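PDB 6E0K: cyclic UMP-AMP synthase from Rhodothermus marinus SG0.5JP17-172, which joins UTP and ATP into the second messenger 3',3'-cUAMP, with release of two diphosphates, as the signal of a CBASS antiphage defence. Local coordinates for residues 205-218 against 264-278. Sequence-based numbering, arbitrary orientation.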
ATOM      1  N   ALA A 205       8.928 -16.237  14.275  1.00 13.87           N
ATOM      2  CA  ALA A 205       9.445 -16.046  12.924  1.00 13.56           C
ATOM      3  C   ALA A 205       9.902 -14.598  12.711  1.00 16.01           C
ATOM      4  O   ALA A 205       9.524 -13.699  13.471  1.00 18.37           O
ATOM      5  CB  ALA A 205       8.381 -16.427  11.894  1.00 15.05           C
ATOM      6  N   PRO A 206      10.720 -14.347  11.687  1.00 16.81           N
ATOM      7  CA  PRO A 206      11.284 -13.001  11.511  1.00 15.54           C
ATOM      8  C   PRO A 206      10.204 -11.939  11.374  1.00 16.19           C
ATOM      9  O   PRO A 206       9.205 -12.133  10.680  1.00 15.15           O
ATOM     10  CB  PRO A 206      12.104 -13.124  10.221  1.00 16.91           C
ATOM     11  CG  PRO A 206      12.476 -14.568  10.149  1.00 22.72           C
ATOM     12  CD  PRO A 206      11.306 -15.314  10.735  1.00 19.64           C
ATOM     13  N   GLN A 207      10.438 -10.798  12.041  1.00 19.04           N
ATOM     14  CA  GLN A 207       9.500  -9.678  12.000  1.00 20.70           C
ATOM     15  C   GLN A 207       9.189  -9.245  10.578  1.00 17.53           C
ATOM     16  O   GLN A 207       8.062  -8.816  10.295  1.00 17.12           O
ATOM     17  CB  GLN A 207      10.071  -8.485  12.770  1.00 24.23           C
ATOM     18  CG  GLN A 207       9.534  -8.328  14.170  1.00 38.40           C
ATOM     19  CD  GLN A 207       8.053  -7.999  14.186  1.00 45.65           C
ATOM     20  OE1 GLN A 207       7.513  -7.448  13.226  1.00 52.40           O
ATOM     21  NE2 GLN A 207       7.385  -8.348  15.278  1.00 49.25           N
ATOM     22  N   ASP A 208      10.175  -9.326   9.682  1.00 18.77           N
ATOM     23  CA  ASP A 208      10.004  -8.877   8.307  1.00 17.88           C
ATOM     24  C   ASP A 208       9.757 -10.035   7.345  1.00 17.48           C
ATOM     25  O   ASP A 208      10.155  -9.970   6.179  1.00 16.47           O
ATOM     26  CB  ASP A 208      11.213  -8.047   7.871  1.00 21.59           C
ATOM     27  CG  ASP A 208      12.521  -8.819   7.933  1.00 26.73           C
ATOM     28  OD1 ASP A 208      12.548  -9.944   8.473  1.00 21.58           O
ATOM     29  OD2 ASP A 208      13.539  -8.285   7.438  1.00 30.19           O
ATOM     30  N   LEU A 209       9.082 -11.087   7.813  1.00 14.52           N
ATOM     31  CA  LEU A 209       8.832 -12.255   6.972  1.00 13.48           C
ATOM     32  C   LEU A 209       8.087 -11.889   5.690  1.00 15.78           C
ATOM     33  O   LEU A 209       8.402 -12.406   4.614  1.00 15.07           O
ATOM     34  CB  LEU A 209       8.048 -13.292   7.772  1.00 12.04           C
ATOM     35  CG  LEU A 209       7.676 -14.581   7.041  1.00 12.44           C
ATOM     36  CD1 LEU A 209       8.928 -15.335   6.621  1.00 15.61           C
ATOM     37  CD2 LEU A 209       6.840 -15.413   7.970  1.00 15.00           C
ATOM     38  N   ALA A 210       7.103 -10.999   5.777  1.00 13.94           N
ATOM     39  CA  ALA A 210       6.461 -10.553   4.546  1.00 13.76           C
ATOM     40  C   ALA A 210       5.748  -9.230   4.776  1.00 13.48           C
ATOM     41  O   ALA A 210       4.552  -9.211   5.086  1.00 14.49           O
ATOM     42  CB  ALA A 210       5.480 -11.604   4.022  1.00 15.21           C
ATOM     43  N   PRO A 211       6.453  -8.109   4.638  1.00 13.91           N
ATOM     44  CA  PRO A 211       5.810  -6.804   4.823  1.00 16.78           C
ATOM     45  C   PRO A 211       4.586  -6.681   3.929  1.00 14.42           C
ATOM     46  O   PRO A 211       4.593  -7.116   2.775  1.00 13.12           O
ATOM     47  CB  PRO A 211       6.908  -5.811   4.428  1.00 18.03           C
ATOM     48  CG  PRO A 211       8.200  -6.579   4.603  1.00 19.49           C
ATOM     49  CD  PRO A 211       7.863  -7.993   4.240  1.00 15.98           C
ATOM     50  N   SER A 212       3.526  -6.069   4.474  1.00 14.16           N
ATOM     51  CA  SER A 212       2.204  -6.157   3.857  1.00 12.76           C
ATOM     52  C   SER A 212       2.205  -5.682   2.409  1.00 13.80           C
ATOM     53  O   SER A 212       1.658  -6.347   1.522  1.00 14.62           O
ATOM     54  CB  SER A 212       1.194  -5.345   4.666  1.00 14.62           C
ATOM     55  OG  SER A 212       0.964  -5.958   5.927  1.00 17.58           O
ATOM     56  N   TYR A 213       2.796  -4.524   2.148  1.00 13.65           N
ATOM     57  CA  TYR A 213       2.757  -4.005   0.788  1.00 13.62           C
ATOM     58  C   TYR A 213       3.476  -4.941  -0.180  1.00 13.22           C
ATOM     59  O   TYR A 213       2.965  -5.238  -1.267  1.00 13.61           O
ATOM     60  CB  TYR A 213       3.362  -2.602   0.759  1.00 13.00           C
ATOM     61  CG  TYR A 213       3.547  -2.038  -0.628  1.00 16.63           C
ATOM     62  CD1 TYR A 213       2.468  -1.515  -1.328  1.00 16.85           C
ATOM     63  CD2 TYR A 213       4.799  -2.017  -1.226  1.00 16.18           C
ATOM     64  CE1 TYR A 213       2.629  -0.972  -2.589  1.00 17.44           C
ATOM     65  CE2 TYR A 213       4.974  -1.485  -2.504  1.00 14.68           C
ATOM     66  CZ  TYR A 213       3.874  -0.970  -3.177  1.00 16.49           C
ATOM     67  OH  TYR A 213       4.025  -0.429  -4.441  1.00 16.64           O
ATOM     68  N   PHE A 214       4.665  -5.423   0.203  1.00 14.03           N
ATOM     69  CA  PHE A 214       5.409  -6.342  -0.659  1.00 13.29           C
ATOM     70  C   PHE A 214       4.647  -7.644  -0.868  1.00 12.67           C
ATOM     71  O   PHE A 214       4.683  -8.232  -1.958  1.00 13.67           O
ATOM     72  CB  PHE A 214       6.784  -6.635  -0.058  1.00 13.55           C
ATOM     73  CG  PHE A 214       7.721  -5.462  -0.045  1.00 16.61           C
ATOM     74  CD1 PHE A 214       7.620  -4.455  -0.990  1.00 16.85           C
ATOM     75  CD2 PHE A 214       8.714  -5.379   0.921  1.00 19.56           C
ATOM     76  CE1 PHE A 214       8.497  -3.380  -0.976  1.00 21.38           C
ATOM     77  CE2 PHE A 214       9.590  -4.310   0.951  1.00 20.56           C
ATOM     78  CZ  PHE A 214       9.482  -3.309  -0.003  1.00 21.68           C
ATOM     79  N   LEU A 215       3.941  -8.109   0.167  1.00 12.87           N
ATOM     80  CA  LEU A 215       3.184  -9.351   0.033  1.00 13.19           C
ATOM     81  C   LEU A 215       2.022  -9.173  -0.936  1.00 13.53           C
ATOM     82  O   LEU A 215       1.766 -10.056  -1.764  1.00 14.17           O
ATOM     83  CB  LEU A 215       2.690  -9.816   1.408  1.00 13.48           C
ATOM     84  CG  LEU A 215       1.839 -11.081   1.417  1.00 12.85           C
ATOM     85  CD1 LEU A 215       2.594 -12.239   0.799  1.00 12.72           C
ATOM     86  CD2 LEU A 215       1.418 -11.386   2.850  1.00 13.95           C
ATOM     87  N   GLU A 216       1.323  -8.031  -0.866  1.00 11.83           N
ATOM     88  CA  GLU A 216       0.263  -7.746  -1.836  1.00 11.52           C
ATOM     89  C   GLU A 216       0.814  -7.729  -3.250  1.00 15.14           C
ATOM     90  O   GLU A 216       0.236  -8.328  -4.166  1.00 12.98           O
ATOM     91  CB  GLU A 216      -0.421  -6.409  -1.522  1.00 16.69           C
ATOM     92  CG  GLU A 216      -1.267  -6.454  -0.269  1.00 19.78           C
ATOM     93  CD  GLU A 216      -2.210  -5.260  -0.100  1.00 23.96           C
ATOM     94  OE1 GLU A 216      -2.474  -4.481  -1.061  1.00 22.09           O
ATOM     95  OE2 GLU A 216      -2.676  -5.095   1.037  1.00 29.34           O
ATOM     96  N   CYS A 217       1.945  -7.047  -3.447  1.00 12.77           N
ATOM     97  CA  CYS A 217       2.547  -6.990  -4.774  1.00 13.79           C
ATOM     98  C   CYS A 217       2.962  -8.375  -5.255  1.00 13.45           C
ATOM     99  O   CYS A 217       2.798  -8.700  -6.435  1.00 12.60           O
ATOM    100  CB  CYS A 217       3.752  -6.043  -4.774  1.00 12.85           C
ATOM    101  SG  CYS A 217       3.324  -4.293  -4.556  1.00 16.61           S
ATOM    102  N   LEU A 218       3.511  -9.202  -4.359  1.00 12.19           N
ATOM    103  CA  LEU A 218       3.909 -10.550  -4.748  1.00 11.91           C
ATOM    104  C   LEU A 218       2.706 -11.339  -5.245  1.00 11.39           C
ATOM    105  O   LEU A 218       2.746 -11.959  -6.316  1.00 12.94           O
ATOM    106  CB  LEU A 218       4.569 -11.260  -3.562  1.00 10.81           C
ATOM    107  CG  LEU A 218       5.105 -12.665  -3.844  1.00 12.76           C
ATOM    108  CD1 LEU A 218       6.405 -12.570  -4.651  1.00 15.93           C
ATOM    109  CD2 LEU A 218       5.326 -13.438  -2.543  1.00 11.29           C
ATOM    110  N   PRO A 264      15.616   0.364  -0.838  1.00 42.50           N
ATOM    111  CA  PRO A 264      14.715  -0.043   0.255  1.00 41.45           C
ATOM    112  C   PRO A 264      13.239   0.069  -0.099  1.00 43.21           C
ATOM    113  O   PRO A 264      12.405  -0.555   0.574  1.00 41.60           O
ATOM    114  CB  PRO A 264      15.095   0.908   1.400  1.00 47.90           C
ATOM    115  CG  PRO A 264      15.772   2.070   0.732  1.00 51.43           C
ATOM    116  CD  PRO A 264      16.477   1.497  -0.459  1.00 49.82           C
ATOM    117  N   GLU A 265      12.890   0.836  -1.137  1.00 38.58           N
ATOM    118  CA  GLU A 265      11.523   0.853  -1.648  1.00 30.78           C
ATOM    119  C   GLU A 265      11.128  -0.476  -2.287  1.00 24.54           C
ATOM    120  O   GLU A 265       9.940  -0.714  -2.534  1.00 26.17           O
ATOM    121  CB  GLU A 265      11.366   1.984  -2.670  1.00 40.36           C
ATOM    122  CG  GLU A 265      11.520   3.403  -2.107  1.00 48.50           C
ATOM    123  CD  GLU A 265      12.943   3.734  -1.668  1.00 53.02           C
ATOM    124  OE1 GLU A 265      13.901   3.196  -2.265  1.00 51.89           O
ATOM    125  OE2 GLU A 265      13.100   4.530  -0.716  1.00 53.18           O
ATOM    126  N   GLN A 266      12.093  -1.339  -2.573  1.00 25.09           N
ATOM    127  CA  GLN A 266      11.854  -2.612  -3.226  1.00 24.81           C
ATOM    128  C   GLN A 266      12.149  -3.754  -2.266  1.00 21.76           C
ATOM    129  O   GLN A 266      12.863  -3.593  -1.270  1.00 25.82           O
ATOM    130  CB  GLN A 266      12.725  -2.735  -4.479  1.00 26.31           C
ATOM    131  CG  GLN A 266      12.503  -1.575  -5.427  1.00 30.75           C
ATOM    132  CD  GLN A 266      13.548  -1.501  -6.496  1.00 36.58           C
ATOM    133  OE1 GLN A 266      14.739  -1.384  -6.209  1.00 36.18           O
ATOM    134  NE2 GLN A 266      13.116  -1.577  -7.746  1.00 45.71           N
ATOM    135  N   TRP A 267      11.595  -4.912  -2.589  1.00 19.98           N
ATOM    136  CA  TRP A 267      11.838  -6.126  -1.829  1.00 20.85           C
ATOM    137  C   TRP A 267      13.065  -6.821  -2.412  1.00 24.68           C
ATOM    138  O   TRP A 267      13.771  -6.274  -3.264  1.00 23.25           O
ATOM    139  CB  TRP A 267      10.601  -7.018  -1.865  1.00 19.50           C
ATOM    140  CG  TRP A 267      10.408  -7.879  -0.646  1.00 16.66           C
ATOM    141  CD1 TRP A 267      11.047  -7.761   0.553  1.00 21.38           C
ATOM    142  CD2 TRP A 267       9.489  -8.970  -0.510  1.00 17.62           C
ATOM    143  NE1 TRP A 267      10.586  -8.721   1.429  1.00 20.28           N
ATOM    144  CE2 TRP A 267       9.631  -9.474   0.799  1.00 19.11           C
ATOM    145  CE3 TRP A 267       8.559  -9.570  -1.373  1.00 15.89           C
ATOM    146  CZ2 TRP A 267       8.872 -10.556   1.272  1.00 16.79           C
ATOM    147  CZ3 TRP A 267       7.802 -10.636  -0.907  1.00 16.84           C
ATOM    148  CH2 TRP A 267       7.969 -11.120   0.410  1.00 13.14           C
ATOM    149  N   SER A 268      13.345  -8.037  -1.963  1.00 21.94           N
ATOM    150  CA  SER A 268      14.395  -8.835  -2.566  1.00 21.71           C
ATOM    151  C   SER A 268      13.846 -10.220  -2.863  1.00 23.71           C
ATOM    152  O   SER A 268      12.966 -10.722  -2.157  1.00 21.17           O
ATOM    153  CB  SER A 268      15.639  -8.916  -1.672  1.00 29.10           C
ATOM    154  OG  SER A 268      15.482  -9.857  -0.623  1.00 29.11           O
ATOM    155  N   GLU A 269      14.332 -10.810  -3.956  1.00 21.03           N
ATOM    156  CA  GLU A 269      13.900 -12.158  -4.304  1.00 18.64           C
ATOM    157  C   GLU A 269      14.213 -13.133  -3.181  1.00 20.55           C
ATOM    158  O   GLU A 269      13.433 -14.051  -2.911  1.00 19.58           O
ATOM    159  CB  GLU A 269      14.572 -12.626  -5.592  1.00 20.41           C
ATOM    160  CG  GLU A 269      14.147 -11.859  -6.827  1.00 21.67           C
ATOM    161  CD  GLU A 269      14.676 -12.504  -8.079  1.00 29.79           C
ATOM    162  OE1 GLU A 269      14.672 -13.753  -8.135  1.00 29.71           O
ATOM    163  OE2 GLU A 269      15.118 -11.770  -8.990  1.00 27.56           O
ATOM    164  N   GLU A 270      15.343 -12.943  -2.504  1.00 19.30           N
ATOM    165  CA  GLU A 270      15.693 -13.863  -1.431  1.00 19.48           C
ATOM    166  C   GLU A 270      14.702 -13.771  -0.277  1.00 17.36           C
ATOM    167  O   GLU A 270      14.351 -14.794   0.329  1.00 18.57           O
ATOM    168  CB  GLU A 270      17.116 -13.596  -0.948  1.00 22.02           C
ATOM    169  CG  GLU A 270      17.646 -14.692  -0.056  1.00 38.78           C
ATOM    170  CD  GLU A 270      17.854 -16.018  -0.789  1.00 52.19           C
ATOM    171  OE1 GLU A 270      17.821 -16.044  -2.049  1.00 52.92           O
ATOM    172  OE2 GLU A 270      18.043 -17.042  -0.104  1.00 59.49           O
ATOM    173  N   LYS A 271      14.223 -12.563   0.036  1.00 16.54           N
ATOM    174  CA  LYS A 271      13.200 -12.430   1.076  1.00 16.24           C
ATOM    175  C   LYS A 271      11.886 -13.068   0.642  1.00 16.46           C
ATOM    176  O   LYS A 271      11.185 -13.681   1.462  1.00 14.96           O
ATOM    177  CB  LYS A 271      12.971 -10.954   1.426  1.00 20.71           C
ATOM    178  CG  LYS A 271      14.120 -10.301   2.199  1.00 24.92           C
ATOM    179  CD  LYS A 271      14.234 -10.862   3.607  1.00 28.79           C
ATOM    180  CE  LYS A 271      15.384 -10.228   4.379  1.00 39.89           C
ATOM    181  NZ  LYS A 271      15.030  -8.879   4.875  1.00 45.11           N
ATOM    182  N   ALA A 272      11.524 -12.924  -0.637  1.00 15.20           N
ATOM    183  CA  ALA A 272      10.323 -13.589  -1.137  1.00 13.50           C
ATOM    184  C   ALA A 272      10.457 -15.106  -1.053  1.00 15.14           C
ATOM    185  O   ALA A 272       9.514 -15.796  -0.655  1.00 15.06           O
ATOM    186  CB  ALA A 272      10.036 -13.154  -2.576  1.00 12.57           C
ATOM    187  N   ARG A 273      11.620 -15.646  -1.438  1.00 14.84           N
ATOM    188  CA  ARG A 273      11.833 -17.090  -1.325  1.00 14.50           C
ATOM    189  C   ARG A 273      11.763 -17.552   0.124  1.00 15.17           C
ATOM    190  O   ARG A 273      11.297 -18.663   0.413  1.00 15.93           O
ATOM    191  CB  ARG A 273      13.183 -17.466  -1.932  1.00 16.10           C
ATOM    192  CG  ARG A 273      13.306 -17.101  -3.384  1.00 21.77           C
ATOM    193  CD  ARG A 273      12.514 -18.044  -4.225  1.00 30.59           C
ATOM    194  NE  ARG A 273      12.807 -17.862  -5.644  1.00 35.70           N
ATOM    195  CZ  ARG A 273      11.965 -18.194  -6.612  1.00 37.03           C
ATOM    196  NH1 ARG A 273      10.780 -18.715  -6.300  1.00 27.41           N
ATOM    197  NH2 ARG A 273      12.299 -17.990  -7.879  1.00 33.31           N
ATOM    198  N   ARG A 274      12.251 -16.729   1.052  1.00 14.74           N
ATOM    199  CA  ARG A 274      12.145 -17.084   2.461  1.00 12.36           C
ATOM    200  C   ARG A 274      10.684 -17.190   2.886  1.00 14.45           C
ATOM    201  O   ARG A 274      10.290 -18.131   3.588  1.00 13.86           O
ATOM    202  CB  ARG A 274      12.885 -16.059   3.324  1.00 13.54           C
ATOM    203  CG  ARG A 274      12.803 -16.371   4.827  1.00 14.50           C
ATOM    204  CD  ARG A 274      13.575 -15.375   5.675  1.00 17.36           C
ATOM    205  NE  ARG A 274      12.947 -14.064   5.678  1.00 17.92           N
ATOM    206  CZ  ARG A 274      13.274 -13.071   6.496  1.00 19.06           C
ATOM    207  NH1 ARG A 274      14.231 -13.234   7.410  1.00 20.70           N
ATOM    208  NH2 ARG A 274      12.627 -11.915   6.406  1.00 17.96           N
ATOM    209  N   PHE A 275       9.864 -16.218   2.484  1.00 13.91           N
ATOM    210  CA  PHE A 275       8.439 -16.295   2.793  1.00 11.97           C
ATOM    211  C   PHE A 275       7.839 -17.594   2.267  1.00 13.30           C
ATOM    212  O   PHE A 275       7.061 -18.253   2.963  1.00 12.24           O
ATOM    213  CB  PHE A 275       7.718 -15.071   2.216  1.00 12.56           C
ATOM    214  CG  PHE A 275       6.223 -15.236   2.096  1.00 11.17           C
ATOM    215  CD1 PHE A 275       5.410 -15.176   3.217  1.00 12.78           C
ATOM    216  CD2 PHE A 275       5.634 -15.453   0.861  1.00 11.88           C
ATOM    217  CE1 PHE A 275       4.038 -15.328   3.117  1.00 13.53           C
ATOM    218  CE2 PHE A 275       4.244 -15.601   0.753  1.00 14.29           C
ATOM    219  CZ  PHE A 275       3.451 -15.546   1.892  1.00 11.80           C
ATOM    220  N   LEU A 276       8.217 -17.997   1.052  1.00 13.10           N
ATOM    221  CA  LEU A 276       7.670 -19.231   0.496  1.00 12.57           C
ATOM    222  C   LEU A 276       8.110 -20.447   1.306  1.00 11.93           C
ATOM    223  O   LEU A 276       7.312 -21.370   1.518  1.00 15.40           O
ATOM    224  CB  LEU A 276       8.089 -19.394  -0.963  1.00 13.37           C
ATOM    225  CG  LEU A 276       7.649 -18.265  -1.899  1.00 13.13           C
ATOM    226  CD1 LEU A 276       8.220 -18.536  -3.290  1.00 16.60           C
ATOM    227  CD2 LEU A 276       6.127 -18.113  -1.958  1.00 14.38           C
ATOM    228  N   ARG A 277       9.366 -20.460   1.767  1.00 13.34           N
ATOM    229  CA  ARG A 277       9.830 -21.545   2.635  1.00 13.89           C
ATOM    230  C   ARG A 277       9.023 -21.608   3.928  1.00 14.05           C
ATOM    231  O   ARG A 277       8.672 -22.700   4.396  1.00 13.62           O
ATOM    232  CB  ARG A 277      11.323 -21.390   2.950  1.00 14.27           C
ATOM    233  CG  ARG A 277      12.241 -21.750   1.806  1.00 16.32           C
ATOM    234  CD  ARG A 277      13.696 -21.859   2.258  1.00 14.87           C
ATOM    235  NE  ARG A 277      14.248 -20.614   2.791  1.00 18.54           N
ATOM    236  CZ  ARG A 277      14.826 -19.669   2.057  1.00 19.01           C
ATOM    237  NH1 ARG A 277      14.898 -19.791   0.735  1.00 20.40           N
ATOM    238  NH2 ARG A 277      15.328 -18.592   2.649  1.00 21.89           N
ATOM    239  N   TYR A 278       8.701 -20.450   4.515  1.00 13.30           N
ATOM    240  CA  TYR A 278       7.947 -20.469   5.762  1.00 12.48           C
ATOM    241  C   TYR A 278       6.511 -20.936   5.527  1.00 12.40           C
ATOM    242  O   TYR A 278       5.941 -21.650   6.359  1.00 13.31           O
ATOM    243  CB  TYR A 278       7.983 -19.085   6.435  1.00 13.29           C
ATOM    244  CG  TYR A 278       9.210 -18.857   7.308  1.00 12.42           C
ATOM    245  CD1 TYR A 278      10.453 -18.594   6.743  1.00 14.76           C
ATOM    246  CD2 TYR A 278       9.115 -18.903   8.694  1.00 16.72           C
ATOM    247  CE1 TYR A 278      11.571 -18.373   7.542  1.00 15.41           C
ATOM    248  CE2 TYR A 278      10.221 -18.693   9.495  1.00 13.54           C
ATOM    249  CZ  TYR A 278      11.444 -18.435   8.919  1.00 17.65           C
ATOM    250  OH  TYR A 278      12.565 -18.225   9.711  1.00 19.96           O
TER
HETATM  251  O   HOH W   1      11.433  -8.583   4.266  1.00 22.75           O
HETATM  252  O   HOH W   2      15.087 -10.877   8.732  1.00 34.07           O
HETATM  253  O   HOH W   3      10.972 -12.969   4.099  1.00 15.83           O
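Phe214 and Trp267 form the apolar centre, an offset stack in which the Phe214 ring lies over the five-membered ring of the indole, planes 18° apart. ATP-binding Ser212 and Glu265 each lie two residues before a stacked partner. Each partner also lends its CB to the other's face: Trp267 CB sits 3.8 Å from the centroid of the Phe214 ring, and Phe214 CB covers the six-membered ring. The backbone at Lys271 and Ala272 covers the opposite indole face, so the tryptophan is clamped between the two helices, whose short segments cross at 82°. Next to the indole, Leu215 CD1 meets Phe275 CZ at 3.6 Å, and Ala210 CB and Leu218 CD2 also touch that ring. Farther along, Leu209 CD1 makes a CH-pi contact 3.9 Å from the centroid of the Tyr278 ring, while Pro206 CD packs against the phenol.

At the polar edge, the Arg274 chain, extended until it bends at chi3 (69°), brings its guanidinium to Asp208. Two salt bridges, Asp208 OD1 to Arg274 NH2 at 2.9 Å and Asp208 OD2 to Lys271 NZ at 3.0 Å, both from above the carboxylate plane, tie the Pro206-Leu209 turn to helix 269-285. Pro206 CG lies over the guanidinium. One water donates to Leu209 O and Lys271 O and accepts from Arg274 NE; another, linking Asp208 O to Trp267 NE1, satisfies the buried indole N-H. Two cations on one carboxylate would be expected to favour its ionised form.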